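Local coordinates for thiosulfate sulfurtransferase TUM1 (Saccharomyces cerevisiae, PDB 3UTN), which accepts persulfide sulfur from the desulfurase NFS1 and passes it to UBA4 for 2-thiolation of the tRNA wobble uridine, at residues P90-F95 with S309-V314; E190-V195 with P319-E324. All blocks are in the same frame, centred on the assembly; numbering follows the deposited sequence.

Contact 1. Residues P90-F95 with S309-V314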
ATOM      1  N   PRO A  90      10.041  14.794  -6.289  1.00 35.17           N
ATOM      2  CA  PRO A  90      10.413  15.401  -5.009  1.00 34.39           C
ATOM      3  C   PRO A  90       9.550  14.853  -3.881  1.00 33.06           C
ATOM      4  O   PRO A  90       9.826  15.097  -2.707  1.00 33.17           O
ATOM      5  CB  PRO A  90      10.122  16.890  -5.223  1.00 34.89           C
ATOM      6  CG  PRO A  90       9.115  16.932  -6.312  1.00 34.87           C
ATOM      7  CD  PRO A  90       9.412  15.768  -7.203  1.00 35.09           C
ATOM      8  N   TYR A  91       8.520  14.100  -4.252  1.00 31.67           N
ATOM      9  CA  TYR A  91       7.568  13.558  -3.300  1.00 30.30           C
ATOM     10  C   TYR A  91       7.921  12.114  -3.009  1.00 29.59           C
ATOM     11  O   TYR A  91       8.352  11.388  -3.899  1.00 30.26           O
ATOM     12  CB  TYR A  91       6.141  13.712  -3.839  1.00 30.27           C
ATOM     13  CG  TYR A  91       5.973  15.050  -4.512  1.00 30.63           C
ATOM     14  CD1 TYR A  91       6.085  16.228  -3.778  1.00 30.55           C
ATOM     15  CD2 TYR A  91       5.771  15.144  -5.886  1.00 30.38           C
ATOM     16  CE1 TYR A  91       5.963  17.464  -4.384  1.00 30.79           C
ATOM     17  CE2 TYR A  91       5.652  16.379  -6.504  1.00 31.37           C
ATOM     18  CZ  TYR A  91       5.746  17.532  -5.743  1.00 31.21           C
ATOM     19  OH  TYR A  91       5.637  18.763  -6.332  1.00 32.28           O
ATOM     20  N   PRO A  92       7.770  11.706  -1.744  1.00 28.83           N
ATOM     21  CA  PRO A  92       8.126  10.367  -1.312  1.00 28.93           C
ATOM     22  C   PRO A  92       7.213   9.307  -1.913  1.00 28.04           C
ATOM     23  O   PRO A  92       6.046   9.583  -2.206  1.00 27.06           O
ATOM     24  CB  PRO A  92       7.943  10.421   0.210  1.00 29.12           C
ATOM     25  CG  PRO A  92       7.034  11.571   0.456  1.00 29.19           C
ATOM     26  CD  PRO A  92       7.311  12.553  -0.631  1.00 28.93           C
ATOM     27  N   HIS A  93       7.773   8.117  -2.109  1.00 28.18           N
ATOM     28  CA  HIS A  93       7.019   6.917  -2.458  1.00 28.28           C
ATOM     29  C   HIS A  93       6.077   7.117  -3.589  1.00 28.14           C
ATOM     30  O   HIS A  93       4.949   6.629  -3.564  1.00 28.35           O
ATOM     31  CB  HIS A  93       6.263   6.411  -1.244  1.00 30.17           C
ATOM     32  CG  HIS A  93       7.150   6.142  -0.069  1.00 32.03           C
ATOM     33  ND1 HIS A  93       8.187   5.292  -0.135  1.00 33.76           N
ATOM     34  CD2 HIS A  93       7.136   6.650   1.221  1.00 33.30           C
ATOM     35  CE1 HIS A  93       8.808   5.256   1.051  1.00 33.92           C
ATOM     36  NE2 HIS A  93       8.163   6.088   1.882  1.00 34.46           N
ATOM     37  N   MET A  94       6.537   7.848  -4.594  1.00 26.72           N
ATOM     38  CA  MET A  94       5.734   8.075  -5.764  1.00 26.99           C
ATOM     39  C   MET A  94       5.806   6.849  -6.624  1.00 26.00           C
ATOM     40  O   MET A  94       6.857   6.224  -6.751  1.00 26.18           O
ATOM     41  CB  MET A  94       6.193   9.313  -6.523  1.00 27.14           C
ATOM     42  CG  MET A  94       5.882  10.592  -5.771  1.00 28.13           C
ATOM     43  SD  MET A  94       4.187  10.621  -5.165  1.00 28.60           S
ATOM     44  CE  MET A  94       3.298  10.799  -6.713  1.00 27.46           C
ATOM     45  N   PHE A  95       4.668   6.505  -7.197  1.00 25.93           N
ATOM     46  CA  PHE A  95       4.548   5.310  -7.984  1.00 25.47           C
ATOM     47  C   PHE A  95       5.669   5.235  -9.000  1.00 25.99           C
ATOM     48  O   PHE A  95       5.990   6.239  -9.640  1.00 26.29           O
ATOM     49  CB  PHE A  95       3.212   5.289  -8.695  1.00 25.61           C
ATOM     50  CG  PHE A  95       2.798   3.927  -9.101  1.00 25.65           C
ATOM     51  CD1 PHE A  95       2.249   3.062  -8.168  1.00 25.02           C
ATOM     52  CD2 PHE A  95       2.996   3.489 -10.397  1.00 25.58           C
ATOM     53  CE1 PHE A  95       1.878   1.787  -8.529  1.00 25.51           C
ATOM     54  CE2 PHE A  95       2.631   2.211 -10.763  1.00 25.78           C
ATOM     55  CZ  PHE A  95       2.080   1.358  -9.830  1.00 25.81           C
ATOM     56  N   SER A 309      -0.222  12.197  -2.292  1.00 23.22           N
ATOM     57  CA  SER A 309      -0.644  12.228  -0.906  1.00 23.18           C
ATOM     58  C   SER A 309      -0.337  13.570  -0.263  1.00 23.57           C
ATOM     59  O   SER A 309      -0.077  14.567  -0.950  1.00 22.76           O
ATOM     60  CB  SER A 309      -0.031  11.063  -0.126  1.00 23.60           C
ATOM     61  OG  SER A 309      -0.777   9.886  -0.358  1.00 24.22           O
ATOM     62  N   TRP A 310      -0.356  13.578   1.059  1.00 23.72           N
ATOM     63  CA  TRP A 310      -0.273  14.802   1.814  1.00 24.43           C
ATOM     64  C   TRP A 310       0.957  15.590   1.494  1.00 24.70           C
ATOM     65  O   TRP A 310       0.897  16.806   1.337  1.00 24.76           O
ATOM     66  CB  TRP A 310      -0.331  14.505   3.295  1.00 25.26           C
ATOM     67  CG  TRP A 310      -0.315  15.763   4.094  1.00 25.91           C
ATOM     68  CD1 TRP A 310       0.621  16.161   5.030  1.00 26.51           C
ATOM     69  CD2 TRP A 310      -1.270  16.862   4.013  1.00 26.09           C
ATOM     70  NE1 TRP A 310       0.303  17.388   5.542  1.00 26.35           N
ATOM     71  CE2 TRP A 310      -0.820  17.863   4.975  1.00 26.17           C
ATOM     72  CE3 TRP A 310      -2.421  17.101   3.277  1.00 25.66           C
ATOM     73  CZ2 TRP A 310      -1.503  19.051   5.168  1.00 26.63           C
ATOM     74  CZ3 TRP A 310      -3.093  18.301   3.475  1.00 25.43           C
ATOM     75  CH2 TRP A 310      -2.648  19.249   4.401  1.00 26.54           C
ATOM     76  N   THR A 311       2.079  14.892   1.377  1.00 24.99           N
ATOM     77  CA  THR A 311       3.353  15.536   1.100  1.00 26.22           C
ATOM     78  C   THR A 311       3.297  16.339  -0.183  1.00 25.87           C
ATOM     79  O   THR A 311       3.576  17.539  -0.187  1.00 25.76           O
ATOM     80  CB  THR A 311       4.485  14.511   1.016  1.00 26.16           C
ATOM     81  OG1 THR A 311       4.574  13.830   2.271  1.00 26.93           O
ATOM     82  CG2 THR A 311       5.797  15.210   0.714  1.00 26.95           C
ATOM     83  N   GLU A 312       2.930  15.676  -1.270  1.00 25.71           N
ATOM     84  CA  GLU A 312       2.807  16.366  -2.529  1.00 26.21           C
ATOM     85  C   GLU A 312       1.737  17.427  -2.418  1.00 26.50           C
ATOM     86  O   GLU A 312       1.904  18.533  -2.923  1.00 26.10           O
ATOM     87  CB  GLU A 312       2.455  15.408  -3.646  1.00 26.71           C
ATOM     88  CG  GLU A 312       2.404  16.093  -4.989  1.00 27.25           C
ATOM     89  CD  GLU A 312       1.569  15.345  -5.989  1.00 27.73           C
ATOM     90  OE1 GLU A 312       0.470  14.870  -5.625  1.00 28.03           O
ATOM     91  OE2 GLU A 312       2.011  15.247  -7.145  1.00 28.58           O
ATOM     92  N   TRP A 313       0.640  17.083  -1.753  1.00 25.91           N
ATOM     93  CA  TRP A 313      -0.450  18.015  -1.583  1.00 26.40           C
ATOM     94  C   TRP A 313       0.037  19.318  -1.032  1.00 26.92           C
ATOM     95  O   TRP A 313      -0.195  20.370  -1.618  1.00 26.68           O
ATOM     96  CB  TRP A 313      -1.517  17.467  -0.657  1.00 25.82           C
ATOM     97  CG  TRP A 313      -2.610  18.473  -0.540  1.00 25.83           C
ATOM     98  CD1 TRP A 313      -2.840  19.364   0.492  1.00 25.88           C
ATOM     99  CD2 TRP A 313      -3.624  18.775  -1.545  1.00 25.70           C
ATOM    100  NE1 TRP A 313      -3.922  20.152   0.218  1.00 26.04           N
ATOM    101  CE2 TRP A 313      -4.437  19.850  -0.992  1.00 26.05           C
ATOM    102  CE3 TRP A 313      -3.941  18.259  -2.795  1.00 25.87           C
ATOM    103  CZ2 TRP A 313      -5.516  20.376  -1.676  1.00 25.52           C
ATOM    104  CZ3 TRP A 313      -5.026  18.801  -3.479  1.00 26.19           C
ATOM    105  CH2 TRP A 313      -5.788  19.838  -2.931  1.00 25.55           C
ATOM    106  N   VAL A 314       0.708  19.248   0.111  1.00 27.60           N
ATOM    107  CA  VAL A 314       1.236  20.426   0.781  1.00 29.43           C
ATOM    108  C   VAL A 314       2.230  21.153  -0.101  1.00 30.43           C
ATOM    109  O   VAL A 314       2.108  22.361  -0.320  1.00 31.65           O
ATOM    110  CB  VAL A 314       1.901  20.055   2.108  1.00 29.32           C
ATOM    111  CG1 VAL A 314       2.747  21.207   2.633  1.00 30.08           C
ATOM    112  CG2 VAL A 314       0.830  19.693   3.106  1.00 30.12           C
TER
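Glu312 lays its CG methylene over the middle of the Tyr91 ring, 3.5 Å from CG to the ring centroid and only 7° off the normal, which meets the geometry of a CH-pi contact. That carbon reaches the ring because it stands anti to the backbone N (chi1 -176°), so CB and CG run across the face before the carboxylate turns off it. Glu312 CA lies over the same face near its CD1 corner, 3.5 Å from Tyr91 CD1. On the opposite face sits Pro90 CG, 3.4 Å above the ring plane, so the phenol is held between a proline and an aliphatic chain. The carboxylate is tilted 66° from the ring and engages other groups: OE1 is hydrogen-bonded to Tyr306 OH, and OE2 forms a salt bridge with Lys316. One residue further along the loop, Pro92 meets Thr311 tip to tip, with CD 3.3 Å from CG2, tighter than usual carbon contact. Thr311 OG1 turns instead to the carbonyl O of Gly283, next to the persulfide-forming Cys282. The contact is an interdomain one, in which a loop of the first rhodanese domain packs on helix 309-317 of the second, catalytic domain, close to its active-site loop.

Contact 2. Residues E190-V195 with P319-E324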
ATOM      1  N   GLU A 190      -5.974  16.273 -10.420  1.00 27.37           N
ATOM      2  CA  GLU A 190      -7.334  15.900 -10.097  1.00 27.04           C
ATOM      3  C   GLU A 190      -7.653  16.182  -8.642  1.00 26.01           C
ATOM      4  O   GLU A 190      -8.697  16.742  -8.339  1.00 26.22           O
ATOM      5  CB  GLU A 190      -7.580  14.433 -10.401  1.00 26.96           C
ATOM      6  CG  GLU A 190      -9.038  14.049 -10.272  1.00 28.00           C
ATOM      7  CD  GLU A 190      -9.255  12.567 -10.412  1.00 28.13           C
ATOM      8  OE1 GLU A 190      -8.309  11.866 -10.817  1.00 29.11           O
ATOM      9  OE2 GLU A 190     -10.368  12.101 -10.107  1.00 29.30           O
ATOM     10  N   MET A 191      -6.750  15.789  -7.748  1.00 25.20           N
ATOM     11  CA  MET A 191      -6.930  16.045  -6.327  1.00 25.61           C
ATOM     12  C   MET A 191      -7.164  17.519  -6.085  1.00 24.95           C
ATOM     13  O   MET A 191      -8.122  17.908  -5.429  1.00 24.69           O
ATOM     14  CB  MET A 191      -5.707  15.599  -5.536  1.00 25.48           C
ATOM     15  CG  MET A 191      -5.732  14.129  -5.209  1.00 25.55           C
ATOM     16  SD  MET A 191      -7.269  13.650  -4.411  1.00 26.19           S
ATOM     17  CE  MET A 191      -7.093  14.352  -2.777  1.00 25.90           C
ATOM     18  N   PHE A 192      -6.276  18.332  -6.635  1.00 25.71           N
ATOM     19  CA  PHE A 192      -6.375  19.755  -6.451  1.00 26.51           C
ATOM     20  C   PHE A 192      -7.657  20.303  -7.043  1.00 26.04           C
ATOM     21  O   PHE A 192      -8.349  21.052  -6.382  1.00 26.27           O
ATOM     22  CB  PHE A 192      -5.173  20.493  -7.020  1.00 27.10           C
ATOM     23  CG  PHE A 192      -5.187  21.943  -6.697  1.00 28.17           C
ATOM     24  CD1 PHE A 192      -5.025  22.364  -5.385  1.00 27.53           C
ATOM     25  CD2 PHE A 192      -5.420  22.889  -7.686  1.00 28.46           C
ATOM     26  CE1 PHE A 192      -5.057  23.707  -5.071  1.00 28.62           C
ATOM     27  CE2 PHE A 192      -5.456  24.235  -7.376  1.00 28.74           C
ATOM     28  CZ  PHE A 192      -5.276  24.645  -6.065  1.00 28.97           C
ATOM     29  N   GLN A 193      -7.974  19.914  -8.275  1.00 27.73           N
ATOM     30  CA  GLN A 193      -9.215  20.360  -8.908  1.00 28.32           C
ATOM     31  C   GLN A 193     -10.411  19.969  -8.059  1.00 27.79           C
ATOM     32  O   GLN A 193     -11.289  20.785  -7.813  1.00 27.26           O
ATOM     33  CB  GLN A 193      -9.361  19.817 -10.333  1.00 30.61           C
ATOM     34  CG  GLN A 193     -10.648  20.241 -11.044  1.00 32.55           C
ATOM     35  CD  GLN A 193     -10.952  21.738 -10.950  1.00 34.83           C
ATOM     36  OE1 GLN A 193     -10.059  22.569 -10.755  1.00 35.75           O
ATOM     37  NE2 GLN A 193     -12.226  22.086 -11.099  1.00 35.30           N
ATOM     38  N   LEU A 194     -10.425  18.722  -7.599  1.00 26.94           N
ATOM     39  CA  LEU A 194     -11.499  18.242  -6.746  1.00 26.82           C
ATOM     40  C   LEU A 194     -11.633  19.094  -5.505  1.00 26.11           C
ATOM     41  O   LEU A 194     -12.736  19.437  -5.092  1.00 26.72           O
ATOM     42  CB  LEU A 194     -11.266  16.782  -6.360  1.00 26.73           C
ATOM     43  CG  LEU A 194     -11.518  15.815  -7.513  1.00 27.00           C
ATOM     44  CD1 LEU A 194     -10.929  14.460  -7.173  1.00 26.34           C
ATOM     45  CD2 LEU A 194     -13.005  15.738  -7.837  1.00 27.47           C
ATOM     46  N   VAL A 195     -10.497  19.448  -4.923  1.00 25.66           N
ATOM     47  CA  VAL A 195     -10.492  20.245  -3.718  1.00 25.82           C
ATOM     48  C   VAL A 195     -10.769  21.699  -4.048  1.00 25.30           C
ATOM     49  O   VAL A 195     -11.569  22.341  -3.378  1.00 24.38           O
ATOM     50  CB  VAL A 195      -9.163  20.108  -2.964  1.00 25.60           C
ATOM     51  CG1 VAL A 195      -9.118  21.059  -1.782  1.00 25.67           C
ATOM     52  CG2 VAL A 195      -8.998  18.675  -2.497  1.00 25.75           C
ATOM     53  N   PRO A 319       0.040  26.177   2.134  1.00 37.81           N
ATOM     54  CA  PRO A 319      -0.690  26.193   3.403  1.00 37.81           C
ATOM     55  C   PRO A 319      -2.168  26.548   3.274  1.00 37.31           C
ATOM     56  O   PRO A 319      -2.951  26.253   4.180  1.00 36.86           O
ATOM     57  CB  PRO A 319       0.036  27.275   4.206  1.00 38.65           C
ATOM     58  CG  PRO A 319       0.606  28.183   3.172  1.00 39.08           C
ATOM     59  CD  PRO A 319       1.035  27.263   2.067  1.00 38.57           C
ATOM     60  N   GLU A 320      -2.539  27.189   2.168  1.00 36.78           N
ATOM     61  CA  GLU A 320      -3.917  27.599   1.939  1.00 37.81           C
ATOM     62  C   GLU A 320      -4.809  26.372   1.815  1.00 36.85           C
ATOM     63  O   GLU A 320      -5.975  26.387   2.209  1.00 37.69           O
ATOM     64  CB  GLU A 320      -4.023  28.426   0.658  1.00 40.14           C
ATOM     65  CG  GLU A 320      -5.125  29.471   0.706  1.00 43.73           C
ATOM     66  CD  GLU A 320      -6.035  29.443  -0.511  1.00 45.30           C
ATOM     67  OE1 GLU A 320      -5.535  29.574  -1.650  1.00 45.93           O
ATOM     68  OE2 GLU A 320      -7.265  29.300  -0.316  1.00 45.29           O
ATOM     69  N   TRP A 321      -4.238  25.304   1.273  1.00 34.41           N
ATOM     70  CA  TRP A 321      -4.985  24.097   0.981  1.00 32.29           C
ATOM     71  C   TRP A 321      -4.783  23.051   2.020  1.00 31.29           C
ATOM     72  O   TRP A 321      -4.934  21.859   1.766  1.00 29.71           O
ATOM     73  CB  TRP A 321      -4.591  23.593  -0.378  1.00 32.20           C
ATOM     74  CG  TRP A 321      -5.054  24.541  -1.436  1.00 32.76           C
ATOM     75  CD1 TRP A 321      -4.284  25.406  -2.202  1.00 32.90           C
ATOM     76  CD2 TRP A 321      -6.434  24.783  -1.846  1.00 32.85           C
ATOM     77  NE1 TRP A 321      -5.074  26.129  -3.055  1.00 33.12           N
ATOM     78  CE2 TRP A 321      -6.374  25.804  -2.893  1.00 32.86           C
ATOM     79  CE3 TRP A 321      -7.666  24.261  -1.478  1.00 32.31           C
ATOM     80  CZ2 TRP A 321      -7.510  26.263  -3.530  1.00 33.08           C
ATOM     81  CZ3 TRP A 321      -8.807  24.738  -2.123  1.00 32.77           C
ATOM     82  CH2 TRP A 321      -8.730  25.716  -3.124  1.00 32.60           C
ATOM     83  N   ILE A 322      -4.447  23.513   3.214  1.00 30.54           N
ATOM     84  CA  ILE A 322      -4.275  22.648   4.348  1.00 30.64           C
ATOM     85  C   ILE A 322      -5.431  22.909   5.283  1.00 31.19           C
ATOM     86  O   ILE A 322      -5.562  24.000   5.840  1.00 31.32           O
ATOM     87  CB  ILE A 322      -2.936  22.919   5.055  1.00 30.17           C
ATOM     88  CG1 ILE A 322      -1.777  22.579   4.115  1.00 29.93           C
ATOM     89  CG2 ILE A 322      -2.861  22.153   6.370  1.00 29.74           C
ATOM     90  CD1 ILE A 322      -0.413  22.878   4.684  1.00 30.46           C
ATOM     91  N   ALA A 323      -6.291  21.912   5.419  1.00 30.81           N
ATOM     92  CA  ALA A 323      -7.367  21.982   6.377  1.00 31.62           C
ATOM     93  C   ALA A 323      -6.880  21.388   7.687  1.00 32.50           C
ATOM     94  O   ALA A 323      -6.106  20.432   7.698  1.00 32.16           O
ATOM     95  CB  ALA A 323      -8.591  21.250   5.861  1.00 30.22           C
ATOM     96  N   GLU A 324      -7.311  21.985   8.789  1.00 33.67           N
ATOM     97  CA  GLU A 324      -6.984  21.485  10.109  1.00 35.35           C
ATOM     98  C   GLU A 324      -8.203  20.821  10.708  1.00 35.10           C
ATOM     99  O   GLU A 324      -9.306  20.917  10.163  1.00 34.37           O
ATOM    100  CB  GLU A 324      -6.550  22.626  11.019  1.00 37.40           C
ATOM    101  CG  GLU A 324      -5.125  23.091  10.819  1.00 40.20           C
ATOM    102  CD  GLU A 324      -4.858  24.424  11.492  1.00 42.75           C
ATOM    103  OE1 GLU A 324      -5.829  25.163  11.769  1.00 45.16           O
ATOM    104  OE2 GLU A 324      -3.675  24.739  11.739  1.00 45.35           O
TER
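Phe192 and Trp321 form a T-shaped aromatic pair, in which the edge of the phenylalanine meets the face of the indole. The planes stand at 81°, and the centroids of the Phe192 ring and the five-membered ring of Trp321 are 4.6 Å apart. The leading atom is Phe192 CE1, which approaches Trp321 NE1 to 3.2 Å and Trp321 CE2 to 3.3 Å; CZ follows at 3.4 Å from NE1. Since CE1 comes down on the indole face, its closeness to NE1 reflects ring packing. With CG anti to the backbone N (chi1 -173°), Phe192 brings its CE1-CZ side over the indole face; its ring also meets Tyr188, one helical turn earlier, with planes at about 20°.

Apolar packing of Val195 against the indole makes up the rest. Val195, one turn beyond Phe192, places CG1 obliquely 3.5 Å from Trp321 CE3, an atom of the six-membered ring, so the two helix residues share one aromatic partner. The valine also touches Trp313 of helix 309-317. This aromatic-aliphatic cluster joins helix 188-196 to the C-terminal tail of the catalytic rhodanese domain, away from the persulfide site, at the outer side of its alpha/beta fold.

From the N terminus, the chain supplies loop 90-95 in the first rhodanese domain, then helix segment 190-195 in the second. After four strands of the second parallel sheet it returns in segment 309-314, closing contact 1 over 214 residues, then in 319-324, closing contact 2 over 124. The two closures cross. Contact 1 ties the domains together; contact 2 works within the catalytic domain, fastening its C-terminal tail to an early helix. Their centres are about 14 Å apart, and Trp313 and Trp310 bridge them: Trp313 CZ3 lies 3.4 Å from Phe192 CA, and Trp310 CH2 3.5 Å from Ile322 CG1. Helix 309-317 thus carries one side of contact 1 and packs against both segments of contact 2.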